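Local structure of Serine/threonine-protein kinase Tel1 (Chaetomium thermophilum, 6SKY) at residues Y2649-L2654 and G2659-V2664. The protein phosphorylates proteins on serine or threonine using ATP and probably acts as a DNA damage sensor that activates checkpoint signalling. Sequence-based numbering, arbitrary orientation.
Sequences YKVLPL and GLIEFV. With AGS (phosphothiophosphoric acid-adenylate ester), chain C.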
# COMPACT_ATOMS: atom_id res chain seq x y z
N TYR A 2649 2.29 30.85 23.01
CA TYR A 2649 2.37 32.07 23.80
C TYR A 2649 3.80 32.57 23.70
O TYR A 2649 4.60 32.04 22.93
CB TYR A 2649 1.88 31.84 25.24
CG TYR A 2649 2.75 31.01 26.15
CD1 TYR A 2649 3.11 31.47 27.39
CD2 TYR A 2649 3.18 29.75 25.78
CE1 TYR A 2649 3.88 30.73 28.23
CE2 TYR A 2649 3.95 29.00 26.62
CZ TYR A 2649 4.30 29.50 27.84
OH TYR A 2649 5.08 28.76 28.69
N LYS A 2650 4.12 33.62 24.43
CA LYS A 2650 5.41 34.28 24.29
C LYS A 2650 6.11 34.33 25.62
O LYS A 2650 5.59 34.90 26.58
CB LYS A 2650 5.24 35.68 23.72
CG LYS A 2650 6.52 36.45 23.67
CD LYS A 2650 6.77 36.99 22.30
CE LYS A 2650 7.94 37.93 22.32
NZ LYS A 2650 7.88 38.86 21.17
N VAL A 2651 7.30 33.75 25.69
CA VAL A 2651 8.17 33.84 26.85
C VAL A 2651 9.34 34.73 26.47
O VAL A 2651 9.92 34.58 25.39
CB VAL A 2651 8.67 32.46 27.31
CG1 VAL A 2651 9.24 32.54 28.68
CG2 VAL A 2651 7.55 31.46 27.27
N LEU A 2652 9.69 35.65 27.35
CA LEU A 2652 10.79 36.58 27.10
C LEU A 2652 11.69 36.59 28.33
O LEU A 2652 11.36 37.24 29.33
CB LEU A 2652 10.26 37.98 26.81
CG LEU A 2652 11.27 39.07 26.55
CD1 LEU A 2652 11.95 38.80 25.25
CD2 LEU A 2652 10.57 40.38 26.51
N PRO A 2653 12.81 35.87 28.30
CA PRO A 2653 13.73 35.90 29.44
C PRO A 2653 14.52 37.20 29.43
O PRO A 2653 15.13 37.56 28.42
CB PRO A 2653 14.64 34.70 29.19
CG PRO A 2653 13.98 33.92 28.12
CD PRO A 2653 13.22 34.88 27.30
N LEU A 2654 14.50 37.91 30.56
CA LEU A 2654 15.25 39.16 30.66
C LEU A 2654 16.66 38.90 31.18
O LEU A 2654 17.64 39.28 30.55
CB LEU A 2654 14.51 40.14 31.56
CG LEU A 2654 13.28 40.81 30.97
CD1 LEU A 2654 12.60 41.64 32.01
CD2 LEU A 2654 13.68 41.66 29.80
N GLY A 2659 11.79 37.16 33.93
CA GLY A 2659 11.24 37.16 32.58
C GLY A 2659 9.86 37.76 32.55
O GLY A 2659 9.25 38.05 33.57
N LEU A 2660 9.39 37.96 31.33
CA LEU A 2660 8.02 38.37 31.06
C LEU A 2660 7.33 37.24 30.31
O LEU A 2660 7.81 36.81 29.26
CB LEU A 2660 7.98 39.64 30.22
CG LEU A 2660 8.73 40.83 30.77
CD1 LEU A 2660 8.60 41.96 29.80
CD2 LEU A 2660 8.16 41.20 32.10
N ILE A 2661 6.21 36.78 30.84
CA ILE A 2661 5.43 35.74 30.20
C ILE A 2661 4.10 36.34 29.76
O ILE A 2661 3.49 37.12 30.50
CB ILE A 2661 5.21 34.54 31.14
CG1 ILE A 2661 6.55 34.06 31.65
CG2 ILE A 2661 4.56 33.43 30.41
CD1 ILE A 2661 6.45 32.84 32.47
N GLU A 2662 3.68 35.99 28.56
CA GLU A 2662 2.41 36.48 28.04
C GLU A 2662 1.28 35.79 28.77
O GLU A 2662 1.20 34.56 28.79
CB GLU A 2662 2.32 36.21 26.55
CG GLU A 2662 1.06 36.70 25.92
CD GLU A 2662 0.86 36.12 24.54
OE1 GLU A 2662 0.17 35.10 24.43
OE2 GLU A 2662 1.40 36.69 23.58
N PHE A 2663 0.40 36.58 29.38
CA PHE A 2663 -0.77 36.04 30.06
C PHE A 2663 -1.84 35.80 29.01
O PHE A 2663 -2.36 36.75 28.43
CB PHE A 2663 -1.24 37.01 31.13
CG PHE A 2663 -2.04 36.38 32.21
CD1 PHE A 2663 -1.43 35.82 33.30
CD2 PHE A 2663 -3.42 36.37 32.14
CE1 PHE A 2663 -2.17 35.24 34.29
CE2 PHE A 2663 -4.16 35.79 33.13
CZ PHE A 2663 -3.53 35.23 34.21
N VAL A 2664 -2.15 34.53 28.75
CA VAL A 2664 -3.05 34.18 27.66
C VAL A 2664 -4.45 34.69 27.98
O VAL A 2664 -4.95 34.53 29.10
CB VAL A 2664 -3.02 32.67 27.40
CG1 VAL A 2664 -3.92 32.32 26.26
CG2 VAL A 2664 -1.63 32.23 27.08
PG AGS C . 3.38 25.68 40.93
S1G AGS C . 2.32 24.06 40.65
O2G AGS C . 4.45 25.81 39.82
O3G AGS C . 4.07 25.62 42.31
PB AGS C . 1.93 27.45 39.51
O1B AGS C . 1.84 26.35 38.54
O2B AGS C . 0.60 28.13 39.84
O3B AGS C . 2.48 26.94 40.89
PA AGS C . 2.39 30.04 38.73
O1A AGS C . 2.70 30.86 39.91
O2A AGS C . 3.01 30.53 37.43
O3A AGS C . 2.89 28.56 38.93
O5' AGS C . 0.82 29.97 38.62
C5' AGS C . 0.10 31.18 38.36
C4' AGS C . -1.31 30.85 37.97
O4' AGS C . -1.59 31.45 36.69
C3' AGS C . -1.62 29.37 37.81
O3' AGS C . -2.98 29.10 38.13
C2' AGS C . -1.32 29.12 36.33
O2' AGS C . -2.15 28.09 35.81
C1' AGS C . -1.69 30.46 35.68
N9 AGS C . -0.80 30.83 34.59
C8 AGS C . 0.55 30.63 34.53
N7 AGS C . 1.10 31.07 33.42
C5 AGS C . 0.04 31.61 32.72
C6 AGS C . -0.05 32.23 31.46
N6 AGS C . 1.00 32.44 30.67
N1 AGS C . -1.26 32.65 31.05
C2 AGS C . -2.31 32.44 31.85
N3 AGS C . -2.36 31.86 33.05
C4 AGS C . -1.14 31.46 33.43
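The ring of Tyr2649 receives Ile2661 at its edge, near the ring plane, where CE1 lies 3.5 Å from CG2 of the isoleucine; Glu2662 O also sits by that edge. The second ring, Phe2663, turns from the hairpin to the nucleotide: C2 of the ATP analogue's adenine stands 3.6 Å above its plane, over the ring centre. The backbone reads the adenine edge, N6 giving a 2.8 Å hydrogen bond to Glu2662 O and N1 accepting one from Val2664 N. This donor-acceptor pair is the hinge arrangement by which kinases hold adenine. With CG tucked between its own N and carbonyl carbon (chi1 70°), Tyr2649 sends its ring past Ile2661, and its hydroxyl is hydrogen-bonded to the backbone N of Asp2779, a magnesium ligand.

Behind the hinge, the antiparallel hairpin is tied by a reciprocal pair, Leu2652 N to Leu2660 O and Leu2660 N to Leu2652 O, followed by Glu2662 N to Lys2650 O at 3.0 Å. Leu2652 and Leu2660 lie side by side on one face, CD2 4.1 Å from CD1, while CD1 of Leu2654 comes slantwise against CG of Leu2660. The other face carries Val2651 and Ile2661.

Helix 2616-2632 packs on this Val2651 and Ile2661 face through Leu2616, whereas Tyr2517 of helix 2507-2522 meets Leu2654 and Leu2660, and Pro2558 meets Leu2652 and Leu2660. Strand 2604-2611 flanks 2659-2662, bonded to Gly2659 and Ile2661, which places the hairpin at one edge of the antiparallel sheet, with 2651-2655 as its outermost strand within the chain.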